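PDB 2QMI: Pbp related beta-lactamase from Pyrococcus abyssi, which is a peptidase of the penicillin-binding protein family that assembles into an octamer and so forms its own proteolytic compartment. Local coordinates for the interface of chains A and B and the interface of chains A and C. Numbering follows the deposited sequence. Chains: chain A/B/C, Pbp related beta-lactamase.

Contacts 1 and 2 belong to the same two-fold A–B interface. Their C-alpha centres lie about 45 Å apart. In both, a C-terminal octamerisation domain meets the beta-lactamase-like part of the partner, with the roles exchanged: chain B supplies that domain in contact 1, chain A in contact 2. Contact 3 joins chain A to chain C and lies, between C-alpha centres, about 25 Å from contact 1 and about 49 Å from contact 2. The segment 116-134 supplies residues to contact 3 in chain A and to contact 2 in chain B. One copy thus touches different neighbours through different surfaces, consistent with the octamer.

Contact 1: the interface of chains A and B. Residues chain A 112, 148-151; chain B 438, 443, 445.
B:Arg443 crosses the face of A:Trp149 and reaches the backbone at the end of 3-10 helix 143-149. It lies in the last strand of the Pab87 octamerisation domain of chain B, while chain A offers its beta-lactamase-like part. Polar contacts come from the guanidinium tip. B:Arg443 NH1 donates a hydrogen bond of 2.8 Å to the backbone O of A:Trp149. This O lies in the guanidinium plane, but the donor stands above the carbonyl plane, 48° out of it. B:Arg443 NH1 also contacts the O of water 1 at 2.9 Å. The water links it to the carbonyl oxygens of A:Lys148 and A:Ala150, so one nitrogen reaches three backbone carbonyls, two of them indirectly. CH-pi packing comes from the middle of the arginine. B:Arg443 CD sits over the six-membered ring of A:Trp149, 3.9 Å from the centroid. The side chain is fully extended, with CG anti to the backbone N (chi1 175°), which carries CD across the ring and NH1 beyond it. Apolar contacts flank this chain. A:Pro112 CG packs on B:Arg443 CB at 3.3 Å. A:Val151 CG1 lies 3.7 Å from B:Arg443 CD. B:Ile445 points its CD1 at A:Trp149 CZ3, 3.7 Å away.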
# COMPACT_ATOMS: atom_id res chain seq x y z
N PRO A 112 32.84 1.01 -30.77
CA PRO A 112 32.45 0.51 -29.45
C PRO A 112 31.21 -0.38 -29.57
O PRO A 112 30.49 -0.34 -30.57
CB PRO A 112 32.22 1.78 -28.65
CG PRO A 112 31.76 2.75 -29.68
CD PRO A 112 32.65 2.47 -30.86
N LYS A 148 29.30 4.63 -38.34
CA LYS A 148 29.12 5.96 -37.76
C LYS A 148 29.30 5.96 -36.24
O LYS A 148 29.33 7.02 -35.61
CB LYS A 148 27.72 6.50 -38.06
CG LYS A 148 27.37 6.66 -39.52
CD LYS A 148 26.06 7.44 -39.66
CE LYS A 148 25.60 7.54 -41.10
NZ LYS A 148 25.05 6.24 -41.59
N TRP A 149 29.40 4.77 -35.67
CA TRP A 149 29.54 4.61 -34.23
C TRP A 149 31.00 4.61 -33.77
O TRP A 149 31.29 4.89 -32.60
CB TRP A 149 28.86 3.30 -33.83
CG TRP A 149 28.58 3.14 -32.37
CD1 TRP A 149 29.05 2.16 -31.55
CD2 TRP A 149 27.69 3.93 -31.57
NE1 TRP A 149 28.51 2.28 -30.30
CE2 TRP A 149 27.66 3.36 -30.28
CE3 TRP A 149 26.90 5.06 -31.82
CZ2 TRP A 149 26.89 3.88 -29.24
CZ3 TRP A 149 26.12 5.58 -30.79
CH2 TRP A 149 26.12 4.99 -29.51
N ALA A 150 31.91 4.31 -34.69
CA ALA A 150 33.35 4.26 -34.41
C ALA A 150 33.86 5.50 -33.67
O ALA A 150 33.33 6.60 -33.84
CB ALA A 150 34.12 4.08 -35.70
N VAL A 151 34.88 5.31 -32.84
CA VAL A 151 35.47 6.40 -32.07
C VAL A 151 36.98 6.47 -32.28
O VAL A 151 37.60 7.49 -31.99
CB VAL A 151 35.17 6.24 -30.58
CG1 VAL A 151 33.68 6.30 -30.35
CG2 VAL A 151 35.74 4.91 -30.08
N ILE B 438 32.10 6.98 -22.62
CA ILE B 438 32.83 5.76 -22.97
C ILE B 438 33.11 5.07 -21.64
O ILE B 438 33.86 5.57 -20.81
CB ILE B 438 34.16 6.07 -23.68
CG1 ILE B 438 33.90 6.94 -24.92
CG2 ILE B 438 34.84 4.77 -24.11
CD1 ILE B 438 32.97 6.31 -25.94
N ARG B 443 29.66 2.58 -25.43
CA ARG B 443 29.66 3.99 -25.81
C ARG B 443 28.19 4.38 -25.60
O ARG B 443 27.30 3.76 -26.18
CB ARG B 443 30.03 4.21 -27.27
CG ARG B 443 29.89 5.69 -27.66
CD ARG B 443 30.15 6.00 -29.12
NE ARG B 443 29.92 7.42 -29.37
CZ ARG B 443 30.07 8.03 -30.55
NH1 ARG B 443 30.45 7.36 -31.62
NH2 ARG B 443 29.82 9.34 -30.65
N ILE B 445 25.33 7.74 -25.32
CA ILE B 445 25.10 9.14 -25.65
C ILE B 445 23.88 9.67 -24.91
O ILE B 445 22.85 9.00 -24.84
CB ILE B 445 24.89 9.34 -27.17
CG1 ILE B 445 26.12 8.84 -27.93
CG2 ILE B 445 24.64 10.81 -27.48
CD1 ILE B 445 26.06 9.04 -29.43
O HOH W 1 31.49 8.31 -34.16

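Contact 2: the interface of chains A and B. Residues chain A 394-396; chain B 127-128.
The loop between strands 387-392 and 400-405 of the Pab87 octamerisation domain brings A:Arg395 to B:Asp128. The aspartate sits in a loop that follows helix 116-124 in the beta-lactamase-like part of chain B. The two side chains form a salt bridge, with A:Arg395 NE 3.3 Å from the carboxylate oxygen OD1 of B:Asp128. B:Asp128 OD1 is also 3.5 Å from A:Arg395 NH2. The two flat groups do not pair in a common plane. They are turned 85° apart, and the side chains cross at about a right angle. The carboxylate approaches over one face of the guanidinium: B:Asp128 OD2 stands 4.1 Å above the A:Arg395 plane, offset toward its rim. Planes so turned do not suit a side-by-side pair of hydrogen bonds, and the link probably rests mainly on charge attraction. A bend at chi3 (-47°) turns the arginine chain and sets the direction in which its guanidinium group faces the aspartate. Looser carbon contacts lie beside the bridge. A:Gly394 CA lies 4.1 Å from the CB of B:Asp128. Farther along the loop, the methyl CB of A:Ala396 lies 4.1 Å from B:Gly127 CA. The site probably helps to hold the octamerisation-domain loop of one copy against its two-fold partner, and so to steady the octamer.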
# COMPACT_ATOMS: atom_id res chain seq x y z
N GLY A 394 18.36 5.72 10.76
CA GLY A 394 17.56 6.90 11.00
C GLY A 394 16.71 7.18 9.77
O GLY A 394 17.24 7.49 8.69
N ARG A 395 15.40 7.06 9.92
CA ARG A 395 14.46 7.28 8.82
C ARG A 395 14.34 8.76 8.47
O ARG A 395 13.66 9.12 7.51
CB ARG A 395 13.07 6.75 9.20
CG ARG A 395 13.08 5.34 9.78
CD ARG A 395 11.79 5.08 10.55
NE ARG A 395 11.47 6.20 11.43
CZ ARG A 395 10.56 6.15 12.41
NH1 ARG A 395 9.88 5.03 12.63
NH2 ARG A 395 10.34 7.22 13.16
N ALA A 396 15.03 9.60 9.23
CA ALA A 396 14.98 11.04 9.00
C ALA A 396 16.26 11.57 8.37
O ALA A 396 16.23 12.52 7.58
CB ALA A 396 14.71 11.77 10.31
N GLY B 127 13.95 13.14 15.06
CA GLY B 127 14.65 12.03 14.43
C GLY B 127 14.57 10.75 15.25
O GLY B 127 13.79 10.66 16.19
N ASP B 128 15.40 9.77 14.91
CA ASP B 128 15.38 8.50 15.63
C ASP B 128 16.14 8.36 16.94
O ASP B 128 15.60 7.76 17.88
CB ASP B 128 15.78 7.36 14.70
CG ASP B 128 14.59 6.71 14.07
OD1 ASP B 128 13.82 7.43 13.39
OD2 ASP B 128 14.41 5.49 14.26

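Contact 3: the interface of chains A and C. Residues chain A 120, 124, 132-134, 229-230; chain C 40, 48.
The ring of C:Tyr40 packs against A:Phe120, A:Met124 and A:Ser134 of chain A. This is an interface between two copies of the octameric peptidase, and it is not an exact two-fold. It probably helps to join two-fold pairs of chains into the octamer. The two aromatic side chains cross at about a right angle. C:Tyr40 CE2 meets the edge of the phenylalanine ring, 3.8 Å from A:Phe120 CE1 and in the plane of that ring. A:Met124 approaches obliquely, its methyl CE 3.8 Å from C:Tyr40 CE2. The methionine chain bends at chi2 and chi3, which folds this methyl round toward the tyrosine. Both residues belong to helix 116-124. A:Ser134 works from over a face. A:Ser134 CB stands above the C:Tyr40 ring, 3.8 Å from the centroid and offset toward the rim, in a CH-pi contact. A:Ser134 CB also packs on C:Pro48 CB at 4.0 Å, so the serine bridges both residues of chain C. At the far end of the tyrosine the phenol group finds backbone. C:Tyr40 OH donates a hydrogen bond of 2.7 Å to the carbonyl O of A:Tyr229. That oxygen lies in the plane of the C:Tyr40 ring, and the C=O...OH angle at it is 145°.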
# COMPACT_ATOMS: atom_id res chain seq x y z
N PHE A 120 18.90 -7.90 -26.54
CA PHE A 120 18.26 -9.13 -26.98
C PHE A 120 17.94 -10.06 -25.82
O PHE A 120 16.78 -10.40 -25.59
CB PHE A 120 19.15 -9.88 -27.98
CG PHE A 120 18.64 -11.26 -28.34
CD1 PHE A 120 17.43 -11.42 -29.00
CD2 PHE A 120 19.37 -12.39 -28.01
CE1 PHE A 120 16.95 -12.69 -29.32
CE2 PHE A 120 18.90 -13.67 -28.33
CZ PHE A 120 17.69 -13.82 -28.99
N MET A 124 14.29 -11.21 -23.84
CA MET A 124 13.94 -12.62 -23.92
C MET A 124 13.69 -13.25 -22.56
O MET A 124 13.19 -14.37 -22.48
CB MET A 124 15.04 -13.38 -24.67
CG MET A 124 14.54 -14.33 -25.74
SD MET A 124 13.43 -13.58 -26.98
CE MET A 124 14.42 -12.23 -27.53
N PRO A 132 14.22 -8.10 -31.02
CA PRO A 132 13.88 -9.40 -31.60
C PRO A 132 14.66 -9.81 -32.84
O PRO A 132 14.09 -9.94 -33.92
CB PRO A 132 12.39 -9.26 -31.88
CG PRO A 132 12.29 -7.83 -32.30
CD PRO A 132 13.14 -7.13 -31.26
N VAL A 133 15.96 -10.01 -32.69
CA VAL A 133 16.80 -10.43 -33.81
C VAL A 133 16.98 -11.94 -33.75
O VAL A 133 17.98 -12.45 -33.26
CB VAL A 133 18.20 -9.75 -33.77
CG1 VAL A 133 18.07 -8.29 -34.16
CG2 VAL A 133 18.81 -9.88 -32.37
N SER A 134 15.97 -12.65 -34.27
CA SER A 134 15.95 -14.10 -34.28
C SER A 134 16.97 -14.75 -35.21
O SER A 134 17.10 -15.98 -35.23
CB SER A 134 14.55 -14.59 -34.65
OG SER A 134 14.17 -14.05 -35.91
N TYR A 229 17.48 -19.08 -28.09
CA TYR A 229 17.77 -19.49 -29.46
C TYR A 229 17.68 -18.34 -30.45
O TYR A 229 16.66 -17.65 -30.52
CB TYR A 229 16.84 -20.62 -29.88
CG TYR A 229 17.10 -21.90 -29.14
CD1 TYR A 229 18.25 -22.66 -29.40
CD2 TYR A 229 16.22 -22.36 -28.17
CE1 TYR A 229 18.51 -23.83 -28.70
CE2 TYR A 229 16.46 -23.53 -27.47
CZ TYR A 229 17.61 -24.26 -27.74
OH TYR A 229 17.84 -25.42 -27.04
N GLY A 230 18.76 -18.15 -31.21
CA GLY A 230 18.82 -17.10 -32.21
C GLY A 230 20.24 -16.63 -32.45
O GLY A 230 20.61 -16.32 -33.58
N TYR C 40 10.28 -13.28 -33.53
CA TYR C 40 9.73 -14.54 -33.06
C TYR C 40 8.23 -14.75 -33.22
O TYR C 40 7.43 -13.86 -32.92
CB TYR C 40 10.10 -14.71 -31.59
CG TYR C 40 11.58 -14.83 -31.35
CD1 TYR C 40 12.22 -16.07 -31.43
CD2 TYR C 40 12.37 -13.71 -31.10
CE1 TYR C 40 13.58 -16.19 -31.29
CE2 TYR C 40 13.74 -13.81 -30.95
CZ TYR C 40 14.34 -15.06 -31.05
OH TYR C 40 15.71 -15.19 -30.95
N PRO C 48 11.24 -18.73 -34.42
CA PRO C 48 11.32 -17.56 -35.31
C PRO C 48 10.15 -17.43 -36.29
O PRO C 48 9.51 -18.42 -36.65
CB PRO C 48 12.64 -17.79 -36.03
CG PRO C 48 12.59 -19.28 -36.26
CD PRO C 48 12.11 -19.81 -34.91